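Local coordinates for nitrophorin Cim l NP (Cimex lectularius, PDB 2IMQ), which carries nitric oxide on a cysteine-ligated heme b and delivers the gas to the host during feeding, causing vasodilation, at residues 5-10 and 127-132; 27-32 and 40-45; 194-199 and 242-247. One frame throughout, in Å; residues are numbered along the deposited sequence. Where two conformers were deposited one is given.

Contact 1. Residues 5-10 and 127-132; sequences AQLSVH and KRFSFT
Val9 sends its two methyl groups onto two different phenylalanines, CG1 onto the rim of the Phe131 ring and CG2 onto Phe129. It does so in the core of the beta-sandwich of the DNase I-like fold, where strand 6-10 of one sheet faces strand 127-132 of the other. The two strand segments run nearly parallel, 9° apart, with their axes 11.5 Å from each other. That spacing is too wide for backbone pairing and is filled by side chains: Leu7 and Val9 point inward from one sheet, Phe129 and Phe131 from the other, and no hydrogen bond crosses between the segments.

Each ring leaves its strand with CG anti to the carbonyl carbon (chi1 -72° in Phe129, -67° in Phe131), and this shared torsion carries both rings across the gap in the same manner. The far end of the Phe129 ring is touched by both aliphatic residues. Its CZ lies 4.0 Å from Leu7 CD1, and its CE2 lies 4.1 Å from Val9 CG2; both methyls approach the ring obliquely. Val9 and Phe129 run past each other, oppositely directed, whereas Val9 and Phe131 approach from opposite directions, the methyl arriving at the edge of the ring.

Within their own sheet Phe129 meets Phe165 and Phe131 meets Phe167, both of strand 165-169, and Ile124 of strand 116-124 touches both Leu7 and Phe129. All four touching residues are buried, and every contact between the segments is apolar. At Phe131 the methyl sits close to the ring plane, Val9 CG1 being 3.8 Å from Phe131 CZ and equally far from Phe131 CE2.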
loop_
_atom_site.group_PDB
_atom_site.type_symbol
_atom_site.label_atom_id
_atom_site.label_comp_id
_atom_site.label_asym_id
_atom_site.label_seq_id
_atom_site.Cartn_x
_atom_site.Cartn_y
_atom_site.Cartn_z
ATOM N N ALA A 5 2.975 -13.141 -21.357
ATOM C CA ALA A 5 1.544 -12.967 -21.356
ATOM C C ALA A 5 1.118 -12.323 -20.032
ATOM O O ALA A 5 0.211 -11.517 -20.030
ATOM C CB ALA A 5 0.867 -14.282 -21.511
ATOM N N GLN A 6 1.733 -12.739 -18.926
ATOM C CA GLN A 6 1.357 -12.241 -17.593
ATOM C C GLN A 6 2.558 -11.890 -16.739
ATOM O O GLN A 6 3.665 -12.387 -16.956
ATOM C CB GLN A 6 0.525 -13.280 -16.840
ATOM C CG GLN A 6 -0.722 -13.704 -17.564
ATOM C CD GLN A 6 -1.591 -14.653 -16.764
ATOM O OE1 GLN A 6 -1.135 -15.733 -16.386
ATOM N NE2 GLN A 6 -2.856 -14.256 -16.506
ATOM N N LEU A 7 2.323 -11.053 -15.725
ATOM C CA LEU A 7 3.315 -10.756 -14.755
ATOM C C LEU A 7 2.661 -10.839 -13.387
ATOM O O LEU A 7 1.427 -10.649 -13.245
ATOM C CB LEU A 7 3.918 -9.363 -14.994
ATOM C CG LEU A 7 4.685 -9.144 -16.306
ATOM C CD1 LEU A 7 4.948 -7.706 -16.569
ATOM C CD2 LEU A 7 5.966 -9.941 -16.277
ATOM N N SER A 8 3.482 -11.079 -12.376
ATOM C CA SER A 8 3.020 -11.039 -10.973
ATOM C C SER A 8 3.576 -9.845 -10.217
ATOM O O SER A 8 4.679 -9.392 -10.463
ATOM C CB SER A 8 3.379 -12.310 -10.249
ATOM O OG SER A 8 4.747 -12.519 -10.248
ATOM N N VAL A 9 2.743 -9.316 -9.334
ATOM C CA VAL A 9 3.059 -8.137 -8.565
ATOM C C VAL A 9 2.717 -8.460 -7.136
ATOM O O VAL A 9 1.637 -9.000 -6.869
ATOM C CB VAL A 9 2.187 -6.894 -8.996
ATOM C CG1 VAL A 9 2.511 -5.648 -8.142
ATOM C CG2 VAL A 9 2.343 -6.647 -10.467
ATOM N N HIS A 10 3.657 -8.187 -6.227
ATOM C CA HIS A 10 3.392 -8.191 -4.774
ATOM C C HIS A 10 3.462 -6.772 -4.279
ATOM O O HIS A 10 4.376 -6.034 -4.639
ATOM C CB HIS A 10 4.440 -9.027 -4.014
ATOM C CG HIS A 10 4.322 -10.506 -4.230
ATOM N ND1 HIS A 10 4.981 -11.429 -3.436
ATOM C CD2 HIS A 10 3.618 -11.217 -5.146
ATOM C CE1 HIS A 10 4.692 -12.644 -3.873
ATOM N NE2 HIS A 10 3.883 -12.547 -4.917
ATOM N N LYS A 127 3.740 -1.665 -21.514
ATOM C CA LYS A 127 2.622 -1.474 -20.585
ATOM C C LYS A 127 3.081 -0.626 -19.424
ATOM O O LYS A 127 4.150 -0.878 -18.866
ATOM C CB LYS A 127 2.147 -2.818 -20.067
ATOM C CG LYS A 127 1.659 -3.786 -21.103
ATOM C CD LYS A 127 0.458 -3.276 -21.828
ATOM C CE LYS A 127 0.167 -4.089 -23.090
ATOM N NZ LYS A 127 0.505 -3.280 -24.282
ATOM N N ARG A 128 2.247 0.350 -19.051
ATOM C CA ARG A 128 2.602 1.307 -18.017
ATOM C C ARG A 128 2.012 0.934 -16.675
ATOM O O ARG A 128 0.831 0.729 -16.566
ATOM C CB ARG A 128 2.207 2.740 -18.346
ATOM C CG ARG A 128 2.847 3.755 -17.424
ATOM C CD ARG A 128 3.499 4.816 -18.111
ATOM N NE ARG A 128 4.182 5.788 -17.303
ATOM C CZ ARG A 128 5.479 5.894 -17.175
ATOM N NH1 ARG A 128 6.291 4.976 -17.701
ATOM N NH2 ARG A 128 5.986 6.907 -16.482
ATOM N N PHE A 129 2.900 0.790 -15.702
ATOM C CA PHE A 129 2.551 0.533 -14.279
ATOM C C PHE A 129 2.641 1.818 -13.487
ATOM O O PHE A 129 3.569 2.594 -13.677
ATOM C CB PHE A 129 3.534 -0.466 -13.643
ATOM C CG PHE A 129 3.381 -1.864 -14.108
ATOM C CD1 PHE A 129 3.863 -2.262 -15.358
ATOM C CD2 PHE A 129 2.785 -2.811 -13.307
ATOM C CE1 PHE A 129 3.727 -3.570 -15.801
ATOM C CE2 PHE A 129 2.649 -4.110 -13.730
ATOM C CZ PHE A 129 3.143 -4.490 -14.999
ATOM N N SER A 130 1.703 2.022 -12.552
ATOM C CA SER A 130 1.785 3.111 -11.597
ATOM C C SER A 130 1.458 2.536 -10.235
ATOM O O SER A 130 0.512 1.814 -10.097
ATOM C CB SER A 130 0.793 4.262 -11.920
ATOM O OG SER A 130 1.104 4.901 -13.161
ATOM N N PHE A 131 2.278 2.935 -9.303
ATOM C CA PHE A 131 2.112 2.647 -7.867
ATOM C C PHE A 131 2.001 3.924 -7.062
ATOM O O PHE A 131 2.874 4.785 -7.143
ATOM C CB PHE A 131 3.297 1.830 -7.335
ATOM C CG PHE A 131 3.362 0.451 -7.910
ATOM C CD1 PHE A 131 3.935 0.231 -9.162
ATOM C CD2 PHE A 131 2.735 -0.601 -7.285
ATOM C CE1 PHE A 131 3.951 -1.035 -9.693
ATOM C CE2 PHE A 131 2.758 -1.858 -7.818
ATOM C CZ PHE A 131 3.347 -2.077 -9.036
ATOM N N THR A 132 0.917 4.057 -6.293
ATOM C CA THR A 132 0.650 5.187 -5.460
ATOM C C THR A 132 0.610 4.773 -4.009
ATOM O O THR A 132 0.058 3.749 -3.667
ATOM C CB THR A 132 -0.712 5.801 -5.841
ATOM O OG1 THR A 132 -0.609 6.281 -7.167
ATOM C CG2 THR A 132 -1.126 6.961 -4.951
#

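Contact 2. Residues 27-32 and 40-45. With HEM (protoporphyrin IX containing Fe), chain B.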
loop_
_atom_site.group_PDB
_atom_site.type_symbol
_atom_site.label_atom_id
_atom_site.label_comp_id
_atom_site.label_asym_id
_atom_site.label_seq_id
_atom_site.Cartn_x
_atom_site.Cartn_y
_atom_site.Cartn_z
ATOM N N GLU A 27 9.073 -12.877 4.436
ATOM C CA GLU A 27 7.686 -13.017 4.740
ATOM C C GLU A 27 6.893 -11.731 4.389
ATOM O O GLU A 27 5.811 -11.811 3.799
ATOM C CB GLU A 27 7.514 -13.327 6.209
ATOM C CG GLU A 27 6.095 -13.599 6.632
ATOM C CD GLU A 27 5.973 -13.945 8.108
ATOM O OE1 GLU A 27 4.854 -14.238 8.534
ATOM O OE2 GLU A 27 6.978 -13.912 8.849
ATOM N N LEU A 28 7.455 -10.584 4.748
ATOM C CA LEU A 28 6.836 -9.288 4.504
ATOM C C LEU A 28 6.525 -9.094 3.030
ATOM O O LEU A 28 5.509 -8.507 2.667
ATOM C CB LEU A 28 7.778 -8.189 5.010
ATOM C CG LEU A 28 7.175 -6.806 4.976
ATOM C CD1 LEU A 28 6.115 -6.609 6.015
ATOM C CD2 LEU A 28 8.210 -5.733 5.106
ATOM N N LEU A 29 7.402 -9.602 2.156
ATOM C CA LEU A 29 7.280 -9.394 0.726
ATOM C C LEU A 29 6.638 -10.565 0.006
ATOM O O LEU A 29 6.446 -10.536 -1.200
ATOM C CB LEU A 29 8.645 -9.098 0.113
ATOM C CG LEU A 29 9.422 -7.997 0.781
ATOM C CD1 LEU A 29 10.785 -7.921 0.151
ATOM C CD2 LEU A 29 8.744 -6.736 0.699
ATOM N N GLY A 30 6.218 -11.587 0.736
ATOM C CA GLY A 30 5.530 -12.701 0.148
ATOM C C GLY A 30 6.459 -13.657 -0.590
ATOM O O GLY A 30 6.004 -14.276 -1.522
ATOM N N LEU A 31 7.712 -13.766 -0.144
ATOM C CA LEU A 31 8.773 -14.550 -0.818
ATOM C C LEU A 31 9.092 -15.870 -0.097
ATOM O O LEU A 31 9.836 -16.725 -0.609
ATOM C CB LEU A 31 10.042 -13.702 -0.947
ATOM C CG LEU A 31 9.850 -12.397 -1.717
ATOM C CD1 LEU A 31 11.166 -11.563 -1.785
ATOM C CD2 LEU A 31 9.282 -12.628 -3.061
ATOM N N ASN A 32 8.503 -16.058 1.064
ATOM C CA ASN A 32 8.847 -17.156 1.954
ATOM C C ASN A 32 8.294 -18.516 1.552
ATOM O O ASN A 32 8.567 -19.501 2.265
ATOM C CB ASN A 32 8.346 -16.831 3.368
ATOM C CG ASN A 32 6.793 -16.708 3.440
ATOM O OD1 ASN A 32 6.150 -17.355 4.272
ATOM N ND2 ASN A 32 6.195 -15.880 2.577
ATOM N N ILE A 40 7.718 -5.786 -7.150
ATOM C CA ILE A 40 7.376 -5.653 -5.718
ATOM C C ILE A 40 7.337 -4.196 -5.337
ATOM O O ILE A 40 8.242 -3.419 -5.682
ATOM C CB ILE A 40 8.466 -6.339 -4.845
ATOM C CG1 ILE A 40 8.582 -7.837 -5.124
ATOM C CG2 ILE A 40 8.174 -6.163 -3.392
ATOM C CD1 ILE A 40 9.806 -8.498 -4.454
ATOM N N ALA A 41 6.273 -3.788 -4.643
ATOM C CA ALA A 41 6.164 -2.430 -4.159
ATOM C C ALA A 41 5.960 -2.462 -2.639
ATOM O O ALA A 41 5.187 -3.299 -2.150
ATOM C CB ALA A 41 5.044 -1.710 -4.812
ATOM N N VAL A 42 6.671 -1.594 -1.954
ATOM C CA VAL A 42 6.630 -1.456 -0.500
ATOM C C VAL A 42 6.273 -0.040 -0.099
ATOM O O VAL A 42 6.979 0.888 -0.471
ATOM C CB VAL A 42 8.025 -1.794 0.110
ATOM C CG1 VAL A 42 7.978 -1.711 1.636
ATOM C CG2 VAL A 42 8.479 -3.210 -0.385
ATOM N N ALA A 43 5.206 0.138 0.653
ATOM C CA ALA A 43 4.777 1.463 1.068
ATOM C C ALA A 43 4.714 1.458 2.597
ATOM O O ALA A 43 4.173 0.542 3.238
ATOM C CB ALA A 43 3.409 1.838 0.507
ATOM N N VAL A 44 5.221 2.510 3.175
ATOM C CA VAL A 44 5.121 2.714 4.614
ATOM C C VAL A 44 4.609 4.105 4.925
ATOM O O VAL A 44 4.769 5.043 4.140
ATOM C CB VAL A 44 6.432 2.506 5.359
ATOM C CG1 VAL A 44 6.782 1.120 5.361
ATOM C CG2 VAL A 44 7.540 3.327 4.792
ATOM N N GLN A 45 3.933 4.206 6.071
ATOM C CA GLN A 45 3.507 5.443 6.617
ATOM C C GLN A 45 4.027 5.494 8.008
ATOM O O GLN A 45 3.975 4.525 8.762
ATOM C CB GLN A 45 1.978 5.522 6.637
ATOM C CG GLN A 45 1.478 6.727 7.416
ATOM C CD GLN A 45 0.028 6.973 7.318
ATOM O OE1 GLN A 45 -0.633 6.624 6.328
ATOM N NE2 GLN A 45 -0.465 7.662 8.332
HETATM C CHA HEM B . 14.745 3.256 2.650
HETATM C CHB HEM B . 11.311 0.165 4.117
HETATM C CHC HEM B . 11.185 2.355 8.402
HETATM C CHD HEM B . 14.328 5.620 6.921
HETATM C C1A HEM B . 13.867 2.211 2.659
HETATM C C2A HEM B . 13.647 1.261 1.594
HETATM C C3A HEM B . 12.659 0.431 2.016
HETATM C C4A HEM B . 12.269 0.812 3.343
HETATM C CMA HEM B . 12.105 -0.753 1.244
HETATM C CAA HEM B . 14.378 1.180 0.235
HETATM C CBA HEM B . 15.492 0.127 0.488
HETATM C CGA HEM B . 16.390 -0.037 -0.729
HETATM O O1A HEM B . 17.264 0.804 -0.931
HETATM O O2A HEM B . 16.274 -1.049 -1.464
HETATM C C1B HEM B . 11.004 0.488 5.402
HETATM C C2B HEM B . 10.057 -0.218 6.229
HETATM C C3B HEM B . 10.014 0.370 7.419
HETATM C C4B HEM B . 10.948 1.466 7.387
HETATM C CMB HEM B . 9.357 -1.390 5.637
HETATM C CAB HEM B . 9.166 0.028 8.634
HETATM C CBB HEM B . 8.634 -1.193 8.788
HETATM C C1C HEM B . 12.041 3.417 8.444
HETATM C C2C HEM B . 12.217 4.355 9.524
HETATM C C3C HEM B . 13.144 5.217 9.117
HETATM C C4C HEM B . 13.468 4.942 7.752
HETATM C CMC HEM B . 11.631 4.252 10.936
HETATM C CAC HEM B . 13.711 6.381 9.917
HETATM C CBC HEM B . 12.939 7.362 10.381
HETATM C C1D HEM B . 14.676 5.301 5.627
HETATM C C2D HEM B . 15.532 6.120 4.803
HETATM C C3D HEM B . 15.686 5.384 3.512
HETATM C C4D HEM B . 14.890 4.191 3.633
HETATM C CMD HEM B . 16.193 7.444 5.189
HETATM C CAD HEM B . 16.519 5.906 2.328
HETATM C CBD HEM B . 17.971 5.814 2.766
HETATM C CGD HEM B . 18.883 5.968 1.589
HETATM O O1D HEM B . 20.135 5.920 1.822
HETATM O O2D HEM B . 18.347 6.139 0.455
HETATM N NA HEM B . 13.031 1.914 3.729
HETATM N NB HEM B . 11.514 1.528 6.128
HETATM N NC HEM B . 12.789 3.823 7.380
HETATM N ND HEM B . 14.303 4.186 4.887
HETATM FE FE HEM B . 13.020 2.789 5.588
#
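Strand 40-45 lends Val44 to the heme pocket, and its earlier residues pack against the helical turn of 27-32. At the pocket end Val44 CG1 comes to 3.6 Å from CMB, a methyl carbon of the heme. Farther back along the strand, Val42 and Ile40 turn instead to the leucines of segment 27-32. Leu29 does most of the touching through a single branch: its CD2 lies 3.7 Å from Val42 CG2 and 4.2 Å from Ile40 CG2, and the Leu29 side chain lies nearly perpendicular to both.

The methyls that receive it come from different branches. Val42 CG2 stands anti to the carbonyl carbon, beside the backbone N. Ile40 has CG2 anti to the backbone N and CG1 beside it (chi1 -62°), which gives CG2 to Leu29 and leaves CD1, at the end of the other branch, to Leu31. There Leu31 CD1 stands 4.3 Å from Ile40 CD1.

These contacts pack the helix of a beta-alpha-beta unit, strand 6-17, helix 26-29 and strand 39-46, against its second strand. The short helix closes in a Schellman motif in which Gly30 takes a positive phi of 76° and Gly30 N bonds to Glu27 O at 3.1 Å. Leu29 before Gly30 and Leu31 after it both point toward the strand.

Leu68 of helix 57-70 touches Leu29, Leu31 and Ile40 alike, while Val12 of strand 6-17 adds to the packing around Leu29. The side chain of Val42 is about 9 Å from that of Cys60, the proximal ligand of the heme iron.

Contact 3. Residues 194-199 and 242-247; sequences GLMAFD and TDRALY
Arg244 grips the carboxylate of Asp199 end-on with two nitrogens, forming a bidentate salt bridge between strand 243-247 and the turn of residues 196-199. The Arg244 chain is bent at chi2 and chi3, which turns its guanidinium to Asp199, whose CG stands anti to the backbone N and reaches out to meet it. The two bonds differ in quality. Arg244 NH2 reaches Asp199 OD2 at 3.0 Å and almost straight (173°), with the oxygen in the guanidinium plane but the donor above the carboxylate plane. Arg244 NH1 reaches Asp199 OD1 at 2.9 Å on its syn side, along a more bent path of 144°. The difference is consistent with the 60° between the carboxylate and guanidinium planes.

Further partners fix both ends. Arg244 NE makes a salt bridge to Glu215, and NH1 also bonds to the backbone O of Trp241, so the guanidinium is held from several sides. Asp199 OD2 additionally caps Leu201 N, at the start of the next helix. Asp199 itself closes a type I beta turn that begins at Met196, with Asp199 N bonded to Met196 O at 3.1 Å.

Packing beyond the charges is modest. In one of its two conformers Met196 brings SD to 4.3 Å from Arg244 NH2, a loose and uncertain contact, while Val174 touches both Asp199 and Arg244.

With two carboxylates sharing one buried guanidinium, the positive charge of Arg244 probably stabilises both in their ionised form.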
loop_
_atom_site.group_PDB
_atom_site.type_symbol
_atom_site.label_atom_id
_atom_site.label_comp_id
_atom_site.label_asym_id
_atom_site.label_seq_id
_atom_site.Cartn_x
_atom_site.Cartn_y
_atom_site.Cartn_z
ATOM N N GLY A 194 -19.912 -8.412 7.329
ATOM C CA GLY A 194 -20.834 -7.643 8.130
ATOM C C GLY A 194 -20.168 -6.418 8.684
ATOM O O GLY A 194 -20.763 -5.327 8.725
ATOM N N LEU A 195 -18.940 -6.543 9.132
ATOM C CA LEU A 195 -18.191 -5.397 9.651
ATOM C C LEU A 195 -17.778 -4.451 8.510
ATOM O O LEU A 195 -17.819 -3.216 8.643
ATOM C CB LEU A 195 -17.009 -5.846 10.496
ATOM C CG LEU A 195 -16.249 -4.727 11.217
ATOM C CD1 LEU A 195 -17.171 -3.932 12.066
ATOM C CD2 LEU A 195 -15.126 -5.270 11.965
ATOM N N MET A 196 -17.432 -5.036 7.380
ATOM C CA MET A 196 -17.087 -4.280 6.184
ATOM C C MET A 196 -18.225 -3.418 5.699
ATOM O O MET A 196 -18.016 -2.424 5.009
ATOM C CB MET A 196 -16.597 -5.215 5.064
ATOM C CG MET A 196 -15.757 -4.547 3.990
ATOM S SD MET A 196 -14.214 -3.933 4.786
ATOM C CE MET A 196 -13.048 -5.159 4.680
ATOM N N ALA A 197 -19.459 -3.740 6.066
ATOM C CA ALA A 197 -20.601 -2.885 5.743
ATOM C C ALA A 197 -20.458 -1.466 6.336
ATOM O O ALA A 197 -20.977 -0.534 5.785
ATOM C CB ALA A 197 -21.891 -3.511 6.143
ATOM N N PHE A 198 -19.689 -1.322 7.409
ATOM C CA PHE A 198 -19.460 -0.042 8.114
ATOM C C PHE A 198 -18.160 0.628 7.672
ATOM O O PHE A 198 -17.883 1.745 8.092
ATOM C CB PHE A 198 -19.452 -0.276 9.616
ATOM C CG PHE A 198 -20.719 -0.852 10.102
ATOM C CD1 PHE A 198 -20.822 -2.194 10.404
ATOM C CD2 PHE A 198 -21.840 -0.058 10.252
ATOM C CE1 PHE A 198 -22.009 -2.730 10.821
ATOM C CE2 PHE A 198 -23.032 -0.631 10.709
ATOM C CZ PHE A 198 -23.097 -1.941 10.965
ATOM N N ASP A 199 -17.356 -0.034 6.849
ATOM C CA ASP A 199 -16.135 0.521 6.383
ATOM C C ASP A 199 -16.416 1.707 5.454
ATOM O O ASP A 199 -17.352 1.720 4.679
ATOM C CB ASP A 199 -15.315 -0.574 5.659
ATOM C CG ASP A 199 -14.068 -0.014 5.058
ATOM O OD1 ASP A 199 -13.045 0.151 5.780
ATOM O OD2 ASP A 199 -14.012 0.233 3.815
ATOM N N THR A 242 -6.852 -0.607 8.066
ATOM C CA THR A 242 -6.071 0.607 7.839
ATOM C C THR A 242 -5.266 0.532 6.548
ATOM O O THR A 242 -5.601 1.182 5.549
ATOM C CB THR A 242 -5.279 0.938 9.058
ATOM O OG1 THR A 242 -4.463 -0.167 9.389
ATOM C CG2 THR A 242 -6.190 1.195 10.202
ATOM N N ASP A 243 -4.305 -0.363 6.499
ATOM C CA ASP A 243 -3.549 -0.617 5.240
ATOM C C ASP A 243 -4.436 -1.329 4.230
ATOM O O ASP A 243 -5.049 -2.346 4.564
ATOM C CB ASP A 243 -2.321 -1.453 5.543
ATOM C CG ASP A 243 -1.250 -0.603 6.204
ATOM O OD1 ASP A 243 -0.564 0.156 5.437
ATOM O OD2 ASP A 243 -1.039 -0.562 7.446
ATOM N N ARG A 244 -4.486 -0.828 3.004
ATOM C CA ARG A 244 -5.312 -1.339 1.964
ATOM C C ARG A 244 -4.510 -1.413 0.696
ATOM O O ARG A 244 -3.547 -0.686 0.495
ATOM C CB ARG A 244 -6.560 -0.440 1.707
ATOM C CG ARG A 244 -7.273 0.020 2.961
ATOM C CD ARG A 244 -7.994 -1.064 3.750
ATOM N NE ARG A 244 -9.283 -1.395 3.202
ATOM C CZ ARG A 244 -10.423 -0.840 3.571
ATOM N NH1 ARG A 244 -10.463 0.080 4.539
ATOM N NH2 ARG A 244 -11.544 -1.188 2.939
ATOM N N ALA A 245 -4.962 -2.289 -0.194
ATOM C CA ALA A 245 -4.473 -2.335 -1.587
ATOM C C ALA A 245 -5.629 -2.238 -2.528
ATOM O O ALA A 245 -6.575 -3.029 -2.446
ATOM C CB ALA A 245 -3.718 -3.652 -1.846
ATOM N N LEU A 246 -5.560 -1.265 -3.416
ATOM C CA LEU A 246 -6.572 -1.052 -4.436
ATOM C C LEU A 246 -5.884 -1.198 -5.784
ATOM O O LEU A 246 -4.705 -0.898 -5.963
ATOM C CB LEU A 246 -7.152 0.359 -4.365
ATOM C CG LEU A 246 -7.728 0.766 -3.059
ATOM C CD1 LEU A 246 -8.239 2.202 -3.167
ATOM C CD2 LEU A 246 -8.801 -0.204 -2.567
ATOM N N TYR A 247 -6.652 -1.661 -6.764
ATOM C CA TYR A 247 -6.137 -1.826 -8.123
ATOM C C TYR A 247 -7.119 -1.380 -9.163
ATOM O O TYR A 247 -8.313 -1.366 -8.924
ATOM C CB TYR A 247 -5.776 -3.292 -8.394
ATOM C CG TYR A 247 -6.896 -4.284 -8.395
ATOM C CD1 TYR A 247 -7.533 -4.676 -9.600
ATOM C CD2 TYR A 247 -7.360 -4.854 -7.250
ATOM C CE1 TYR A 247 -8.578 -5.615 -9.611
ATOM C CE2 TYR A 247 -8.371 -5.808 -7.271
ATOM C CZ TYR A 247 -8.987 -6.175 -8.426
ATOM O OH TYR A 247 -10.008 -7.133 -8.362
#

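Strand 6-17 opens the fold, and residues 5-10, at its start, pack against 127-132, more than a hundred positions later, closing contact 1 across the sandwich. Contact 2 is a short local closure lying wholly within that long loop, where the chain leaves strand 6-17, forms helix 26-29 and returns as strand 39-46 beside it. The two meet directly: His10 ND1 is 2.8 Å from Leu29 O, a probable hydrogen bond. Contact 3 follows in series, crossing neither. It ties the helical region around 192-206 to strand 243-248, an outermost strand of the sheet that also holds 127-135. Its nearest atoms are about 7 Å from contact 1 and about 5 Å from contact 2.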